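Local coordinates for phage-related protein (Bordetella bronchiseptica RB50, PDB 3BJQ), which is probably a structural protein of phage origin, related to the phage major capsid protein E family, whose members build the shell of the viral head, at residues E163-A168 / V245-V250; D171-E176 / M302-L307. All blocks are in the same frame, centred on the assembly; numbering follows the deposited sequence.

Contact 1: residues E163-A168 / V245-V250; sequences ETAKEA and VWLGYV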
ATOM      1  N   GLU E 163      -5.344 -49.908 -26.195  1.00 38.81           N
ATOM      2  CA  GLU E 163      -3.903 -50.040 -26.512  1.00 39.79           C
ATOM      3  C   GLU E 163      -3.647 -49.865 -28.016  1.00 39.55           C
ATOM      4  O   GLU E 163      -2.637 -49.282 -28.413  1.00 38.90           O
ATOM      5  CB  GLU E 163      -3.293 -51.364 -26.044  1.00 41.36           C
ATOM      6  CG  GLU E 163      -3.231 -51.557 -24.506  1.00 50.86           C
ATOM      7  CD  GLU E 163      -2.467 -50.464 -23.760  1.00 59.27           C
ATOM      8  OE1 GLU E 163      -1.704 -49.690 -24.396  1.00 61.06           O
ATOM      9  OE2 GLU E 163      -2.639 -50.387 -22.521  1.00 64.30           O
ATOM     10  N   THR E 164      -4.562 -50.365 -28.843  1.00 39.14           N
ATOM     11  CA  THR E 164      -4.468 -50.167 -30.296  1.00 39.40           C
ATOM     12  C   THR E 164      -4.546 -48.671 -30.642  1.00 38.19           C
ATOM     13  O   THR E 164      -3.837 -48.195 -31.530  1.00 38.19           O
ATOM     14  CB  THR E 164      -5.573 -50.949 -31.036  1.00 40.55           C
ATOM     15  OG1 THR E 164      -5.348 -52.347 -30.853  1.00 43.46           O
ATOM     16  CG2 THR E 164      -5.596 -50.649 -32.529  1.00 40.11           C
ATOM     17  N   ALA E 165      -5.400 -47.944 -29.932  1.00 36.77           N
ATOM     18  CA  ALA E 165      -5.551 -46.480 -30.121  1.00 35.63           C
ATOM     19  C   ALA E 165      -4.273 -45.745 -29.699  1.00 35.08           C
ATOM     20  O   ALA E 165      -3.779 -44.853 -30.396  1.00 35.40           O
ATOM     21  CB  ALA E 165      -6.750 -45.967 -29.326  1.00 32.44           C
ATOM     22  N   LYS E 166      -3.737 -46.124 -28.548  1.00 35.96           N
ATOM     23  CA  LYS E 166      -2.532 -45.512 -28.041  1.00 38.02           C
ATOM     24  C   LYS E 166      -1.381 -45.675 -29.029  1.00 40.51           C
ATOM     25  O   LYS E 166      -0.663 -44.727 -29.323  1.00 40.07           O
ATOM     26  CB  LYS E 166      -2.162 -46.123 -26.694  1.00 38.11           C
ATOM     27  CG  LYS E 166      -3.082 -45.692 -25.552  1.00 38.43           C
ATOM     28  CD  LYS E 166      -2.851 -46.503 -24.303  1.00 41.79           C
ATOM     29  CE  LYS E 166      -1.436 -46.356 -23.724  1.00 45.36           C
ATOM     30  NZ  LYS E 166      -1.113 -47.509 -22.812  1.00 52.29           N
ATOM     31  N   GLU E 167      -1.211 -46.893 -29.537  1.00 42.51           N
ATOM     32  CA  GLU E 167      -0.141 -47.199 -30.478  1.00 43.17           C
ATOM     33  C   GLU E 167      -0.298 -46.412 -31.766  1.00 41.52           C
ATOM     34  O   GLU E 167       0.692 -45.890 -32.270  1.00 42.11           O
ATOM     35  CB  GLU E 167      -0.083 -48.708 -30.796  1.00 44.30           C
ATOM     36  CG  GLU E 167       0.384 -49.583 -29.632  1.00 48.52           C
ATOM     37  N   ALA E 168      -1.514 -46.352 -32.314  1.00 39.58           N
ATOM     38  CA  ALA E 168      -1.759 -45.630 -33.568  1.00 39.63           C
ATOM     39  C   ALA E 168      -1.281 -44.193 -33.469  1.00 39.90           C
ATOM     40  O   ALA E 168      -0.576 -43.705 -34.346  1.00 42.17           O
ATOM     41  CB  ALA E 168      -3.223 -45.656 -33.935  1.00 40.08           C
ATOM     42  N   VAL E 245     -16.003 -43.703 -27.681  1.00 31.89           N
ATOM     43  CA  VAL E 245     -14.772 -43.524 -26.917  1.00 30.91           C
ATOM     44  C   VAL E 245     -13.801 -42.820 -27.840  1.00 30.93           C
ATOM     45  O   VAL E 245     -13.830 -43.060 -29.041  1.00 33.43           O
ATOM     46  CB  VAL E 245     -14.226 -44.863 -26.440  1.00 30.22           C
ATOM     47  CG1 VAL E 245     -12.843 -44.700 -25.799  1.00 26.48           C
ATOM     48  CG2 VAL E 245     -15.245 -45.478 -25.471  1.00 29.52           C
ATOM     49  N   TRP E 246     -12.994 -41.916 -27.299  1.00 30.80           N
ATOM     50  CA  TRP E 246     -12.037 -41.163 -28.103  1.00 30.82           C
ATOM     51  C   TRP E 246     -10.730 -41.048 -27.315  1.00 30.83           C
ATOM     52  O   TRP E 246     -10.761 -40.982 -26.101  1.00 30.41           O
ATOM     53  CB  TRP E 246     -12.616 -39.793 -28.418  1.00 29.61           C
ATOM     54  CG  TRP E 246     -11.680 -38.834 -29.099  1.00 32.48           C
ATOM     55  CD1 TRP E 246     -11.585 -38.594 -30.446  1.00 31.65           C
ATOM     56  CD2 TRP E 246     -10.729 -37.956 -28.467  1.00 31.30           C
ATOM     57  NE1 TRP E 246     -10.633 -37.643 -30.682  1.00 30.58           N
ATOM     58  CE2 TRP E 246     -10.091 -37.231 -29.493  1.00 33.76           C
ATOM     59  CE3 TRP E 246     -10.352 -37.720 -27.135  1.00 32.50           C
ATOM     60  CZ2 TRP E 246      -9.092 -36.286 -29.234  1.00 33.55           C
ATOM     61  CZ3 TRP E 246      -9.358 -36.786 -26.872  1.00 32.96           C
ATOM     62  CH2 TRP E 246      -8.743 -36.070 -27.928  1.00 32.39           C
ATOM     63  N   LEU E 247      -9.603 -41.036 -28.016  1.00 30.71           N
ATOM     64  CA  LEU E 247      -8.289 -40.832 -27.410  1.00 31.77           C
ATOM     65  C   LEU E 247      -7.537 -39.776 -28.176  1.00 31.47           C
ATOM     66  O   LEU E 247      -7.620 -39.738 -29.382  1.00 31.64           O
ATOM     67  CB  LEU E 247      -7.423 -42.066 -27.523  1.00 32.46           C
ATOM     68  CG  LEU E 247      -7.436 -43.144 -26.450  1.00 42.31           C
ATOM     69  CD1 LEU E 247      -8.590 -44.143 -26.675  1.00 41.52           C
ATOM     70  CD2 LEU E 247      -6.080 -43.826 -26.549  1.00 39.45           C
ATOM     71  N   GLY E 248      -6.721 -38.982 -27.497  1.00 31.04           N
ATOM     72  CA  GLY E 248      -5.940 -37.990 -28.208  1.00 31.81           C
ATOM     73  C   GLY E 248      -4.788 -37.450 -27.417  1.00 31.15           C
ATOM     74  O   GLY E 248      -4.717 -37.620 -26.198  1.00 30.07           O
ATOM     75  N   TYR E 249      -3.850 -36.863 -28.147  1.00 32.40           N
ATOM     76  CA  TYR E 249      -2.821 -36.023 -27.557  1.00 31.63           C
ATOM     77  C   TYR E 249      -3.359 -34.598 -27.652  1.00 31.78           C
ATOM     78  O   TYR E 249      -3.572 -34.079 -28.748  1.00 32.04           O
ATOM     79  CB  TYR E 249      -1.461 -36.118 -28.262  1.00 33.24           C
ATOM     80  CG  TYR E 249      -0.539 -35.060 -27.733  1.00 29.36           C
ATOM     81  CD1 TYR E 249       0.065 -35.207 -26.506  1.00 28.93           C
ATOM     82  CD2 TYR E 249      -0.329 -33.870 -28.427  1.00 29.29           C
ATOM     83  CE1 TYR E 249       0.883 -34.210 -25.983  1.00 31.45           C
ATOM     84  CE2 TYR E 249       0.482 -32.865 -27.908  1.00 28.89           C
ATOM     85  CZ  TYR E 249       1.101 -33.046 -26.692  1.00 30.13           C
ATOM     86  OH  TYR E 249       1.924 -32.061 -26.167  1.00 31.86           O
ATOM     87  N   VAL E 250      -3.610 -34.006 -26.481  1.00 32.36           N
ATOM     88  CA  VAL E 250      -4.068 -32.615 -26.338  1.00 31.74           C
ATOM     89  C   VAL E 250      -3.002 -31.928 -25.514  1.00 32.71           C
ATOM     90  O   VAL E 250      -2.640 -32.396 -24.407  1.00 31.97           O
ATOM     91  CB  VAL E 250      -5.423 -32.551 -25.609  1.00 31.30           C
ATOM     92  CG1 VAL E 250      -5.981 -31.107 -25.552  1.00 32.86           C
ATOM     93  CG2 VAL E 250      -6.428 -33.457 -26.294  1.00 31.55           C
TER
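Helix 158-173 passes over strand 245-248 where Ala165 and Leu247 come within 6.8 Å, CA to CA, and both send their CB bonds toward each other. Leu247 reaches up from the sheet and spreads its two methyls around one small partner: CD2 lies 3.6 Å from Ala165 CB, and CD1 of the same leucine lies 3.7 Å from that CB. Its CG stands beside the backbone N and anti to the carbonyl carbon (chi1 -89°), rather far round from the usual -60°, and in that pose both methyls face the helix. Leu247 CD2 also lies 3.7 Å from Lys166 CG. The rest of the lysine leaves the leucine, bending at chi3 on its way back to Glu163. Lys166 NZ forms a salt bridge to Glu163 OE1 at 2.8 Å, on the syn lone pair of that oxygen, and it donates to Trp217 O as well. Leu180 of strand 179-183 and Ile169 of the helix also touch Leu247. The contact is thus buried hydrocarbon, helix against sheet: the lysine contributes its methylene to the core, while its ammonium is paired away from the leucine.

Contact 2: residues D171-E176 / M302-L307; sequences DSIGME and MLAGYL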
ATOM      1  N   ASP E 171       2.714 -43.738 -32.573  1.00 44.60           N
ATOM      2  CA  ASP E 171       3.508 -44.034 -33.734  1.00 47.35           C
ATOM      3  C   ASP E 171       3.442 -42.901 -34.742  1.00 46.56           C
ATOM      4  O   ASP E 171       4.428 -42.655 -35.460  1.00 47.27           O
ATOM      5  CB  ASP E 171       3.059 -45.356 -34.378  1.00 48.69           C
ATOM      6  CG  ASP E 171       3.414 -46.594 -33.521  1.00 56.02           C
ATOM      7  OD1 ASP E 171       4.132 -46.462 -32.490  1.00 53.02           O
ATOM      8  OD2 ASP E 171       2.959 -47.709 -33.886  1.00 63.74           O
ATOM      9  N   SER E 172       2.297 -42.218 -34.801  1.00 44.29           N
ATOM     10  CA  SER E 172       2.105 -41.136 -35.769  1.00 43.27           C
ATOM     11  C   SER E 172       2.791 -39.841 -35.376  1.00 42.09           C
ATOM     12  O   SER E 172       3.328 -39.128 -36.224  1.00 43.68           O
ATOM     13  CB  SER E 172       0.622 -40.861 -35.983  1.00 43.15           C
ATOM     14  OG  SER E 172       0.037 -41.899 -36.732  1.00 41.62           O
ATOM     15  N   ILE E 173       2.761 -39.519 -34.090  1.00 40.63           N
ATOM     16  CA  ILE E 173       3.232 -38.217 -33.629  1.00 38.84           C
ATOM     17  C   ILE E 173       4.387 -38.270 -32.646  1.00 39.02           C
ATOM     18  O   ILE E 173       4.971 -37.243 -32.322  1.00 38.87           O
ATOM     19  CB  ILE E 173       2.058 -37.378 -33.044  1.00 37.04           C
ATOM     20  CG1 ILE E 173       1.532 -37.952 -31.726  1.00 35.93           C
ATOM     21  CG2 ILE E 173       0.919 -37.290 -34.051  1.00 35.09           C
ATOM     22  CD1 ILE E 173       0.471 -37.049 -31.031  1.00 34.56           C
ATOM     23  N   GLY E 174       4.750 -39.463 -32.192  1.00 41.31           N
ATOM     24  CA  GLY E 174       5.917 -39.606 -31.289  1.00 42.96           C
ATOM     25  C   GLY E 174       5.712 -39.130 -29.859  1.00 44.83           C
ATOM     26  O   GLY E 174       6.677 -38.779 -29.128  1.00 44.12           O
HETATM   27  N   MSE E 175       4.438 -39.101 -29.467  1.00 44.34           N
HETATM   28  CA  MSE E 175       4.031 -38.799 -28.106  1.00 43.15           C
HETATM   29  C   MSE E 175       2.859 -39.679 -27.753  1.00 42.96           C
HETATM   30  O   MSE E 175       2.063 -40.046 -28.624  1.00 42.53           O
HETATM   31  CB  MSE E 175       3.607 -37.334 -27.940  1.00 43.06           C
HETATM   32  CG  MSE E 175       4.738 -36.383 -28.087  1.00 45.40           C
HETATM   33 SE   MSE E 175       4.237 -34.556 -28.117  0.75 41.75          SE
HETATM   34  CE  MSE E 175       3.193 -34.571 -29.544  1.00 25.78           C
ATOM     35  N   GLU E 176       2.757 -40.002 -26.464  1.00 44.55           N
ATOM     36  CA  GLU E 176       1.635 -40.790 -25.945  1.00 44.51           C
ATOM     37  C   GLU E 176       0.411 -39.899 -25.908  1.00 41.74           C
ATOM     38  O   GLU E 176       0.528 -38.712 -25.567  1.00 41.47           O
ATOM     39  CB  GLU E 176       1.921 -41.287 -24.512  1.00 44.74           C
ATOM     40  CG  GLU E 176       3.108 -42.269 -24.392  1.00 51.68           C
ATOM     41  CD  GLU E 176       2.858 -43.648 -25.049  1.00 56.05           C
ATOM     42  OE1 GLU E 176       1.747 -44.219 -24.903  1.00 60.05           O
ATOM     43  OE2 GLU E 176       3.789 -44.156 -25.710  1.00 57.88           O
HETATM   44  N   MSE E 302      -5.347 -34.359 -36.739  1.00 36.62           N
HETATM   45  CA  MSE E 302      -6.049 -35.650 -36.805  1.00 38.57           C
HETATM   46  C   MSE E 302      -5.200 -36.818 -36.321  1.00 37.66           C
HETATM   47  O   MSE E 302      -5.685 -37.690 -35.612  1.00 38.20           O
HETATM   48  CB  MSE E 302      -6.552 -35.917 -38.222  1.00 38.57           C
HETATM   49  CG  MSE E 302      -7.263 -37.271 -38.399  1.00 43.34           C
HETATM   50 SE   MSE E 302      -6.040 -38.698 -38.832  0.75 42.51          SE
HETATM   51  CE  MSE E 302      -5.547 -37.953 -40.630  1.00 38.51           C
ATOM     52  N   LEU E 303      -3.925 -36.830 -36.670  1.00 37.37           N
ATOM     53  CA  LEU E 303      -3.078 -37.936 -36.279  1.00 36.94           C
ATOM     54  C   LEU E 303      -2.863 -38.006 -34.772  1.00 35.94           C
ATOM     55  O   LEU E 303      -2.343 -38.998 -34.278  1.00 36.68           O
ATOM     56  CB  LEU E 303      -1.705 -37.853 -36.963  1.00 38.13           C
ATOM     57  CG  LEU E 303      -1.648 -38.141 -38.451  1.00 36.44           C
ATOM     58  CD1 LEU E 303      -0.191 -37.852 -38.932  1.00 36.41           C
ATOM     59  CD2 LEU E 303      -2.060 -39.572 -38.763  1.00 38.26           C
ATOM     60  N   ALA E 304      -3.207 -36.940 -34.056  1.00 33.84           N
ATOM     61  CA  ALA E 304      -3.118 -36.947 -32.602  1.00 32.67           C
ATOM     62  C   ALA E 304      -4.433 -37.423 -31.958  1.00 31.96           C
ATOM     63  O   ALA E 304      -4.548 -37.390 -30.743  1.00 30.92           O
ATOM     64  CB  ALA E 304      -2.723 -35.576 -32.065  1.00 27.31           C
ATOM     65  N   GLY E 305      -5.386 -37.872 -32.783  1.00 32.75           N
ATOM     66  CA  GLY E 305      -6.680 -38.356 -32.325  1.00 31.76           C
ATOM     67  C   GLY E 305      -7.024 -39.742 -32.845  1.00 33.49           C
ATOM     68  O   GLY E 305      -6.464 -40.224 -33.846  1.00 35.75           O
ATOM     69  N   TYR E 306      -7.948 -40.393 -32.151  1.00 31.66           N
ATOM     70  CA  TYR E 306      -8.391 -41.729 -32.510  1.00 32.59           C
ATOM     71  C   TYR E 306      -9.840 -41.931 -32.054  1.00 31.02           C
ATOM     72  O   TYR E 306     -10.145 -41.735 -30.888  1.00 31.00           O
ATOM     73  CB  TYR E 306      -7.470 -42.752 -31.854  1.00 32.93           C
ATOM     74  CG  TYR E 306      -7.668 -44.181 -32.338  1.00 35.17           C
ATOM     75  CD1 TYR E 306      -8.694 -44.970 -31.827  1.00 34.52           C
ATOM     76  CD2 TYR E 306      -6.816 -44.741 -33.280  1.00 31.41           C
ATOM     77  CE1 TYR E 306      -8.879 -46.257 -32.254  1.00 36.38           C
ATOM     78  CE2 TYR E 306      -6.982 -46.037 -33.712  1.00 35.55           C
ATOM     79  CZ  TYR E 306      -8.019 -46.797 -33.193  1.00 36.34           C
ATOM     80  OH  TYR E 306      -8.215 -48.087 -33.600  1.00 35.16           O
ATOM     81  N   LEU E 307     -10.715 -42.335 -32.968  1.00 30.23           N
ATOM     82  CA  LEU E 307     -12.116 -42.544 -32.650  1.00 31.56           C
ATOM     83  C   LEU E 307     -12.523 -44.028 -32.606  1.00 33.48           C
ATOM     84  O   LEU E 307     -12.275 -44.785 -33.559  1.00 31.41           O
ATOM     85  CB  LEU E 307     -12.958 -41.819 -33.681  1.00 33.49           C
ATOM     86  CG  LEU E 307     -14.480 -41.901 -33.556  1.00 31.53           C
ATOM     87  CD1 LEU E 307     -14.996 -41.270 -32.243  1.00 27.27           C
ATOM     88  CD2 LEU E 307     -15.064 -41.266 -34.793  1.00 27.40           C
TER
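Leu303 and Ala304, in a short 3-10 turn, pack against Ser172 and Ile173 at the C-terminal end of helix 158-173; this is a helix end docking on the turn that feeds strand 305-309, an inner strand of the mixed sheet the helix covers. The turn begins at Met302, whose carbonyl O accepts the bond that closes it, 2.9 Å from Gly305 N.

Leu303 comes next, meeting Ser172 with its side chain and Ile173 with its carbonyl O and CB. Leu303 CB sits 3.9 Å from Ser172 CB, and Leu303 O is 3.7 Å from Ile173 CG2, a van der Waals approach. Further out, Leu303 CD2 lies 3.7 Å from Ser172 OG, again without a bond; that hydroxyl is engaged instead with Ala168 O, one turn back in the helix, and with His141 NE2.

Ala304 follows, its methyl taking the other branch of Ile173. The isoleucine places CG1 between its backbone N and carbonyl carbon (chi1 69°), which puts CG2 over Leu303 and lets the extended CG1-CD1 arm run out to the alanine, where Ile173 CD1 rests 3.7 Å from Ala304 CB. Just beyond Ile173 the helix stops at Gly174, whose phi is positive (74°). Phe55 of helix 52-58 touches both Ile173 and Ala304. With Gly305 the chain moves into the strand, and Gly305 O bonds to ND1 of His141, the same imidazole whose NE2 meets Ser172 OG.

Overall arrangement
From the N terminus, helix 158-173 supplies the first segment of both contacts, 163-168 and then, beyond a two-residue gap, 171-176. Contact 1 closes a loop of 76 residues when strand 245-248 arrives under the helix; contact 2 closes a longer one of 125 when the chain returns at 302-307. Because the segments alternate, the two loops cross. Strands 245-248 and 305-309 are antiparallel neighbours in the six-stranded mixed sheet, joined by Tyr306 N to Leu247 O (2.9 Å), a probable hydrogen bond. The ring of Tyr306 also packs on Ala165. With centres about 7 Å apart, the contacts seat one helix on strand 245-248 and on the turn leading into its neighbour 305-309.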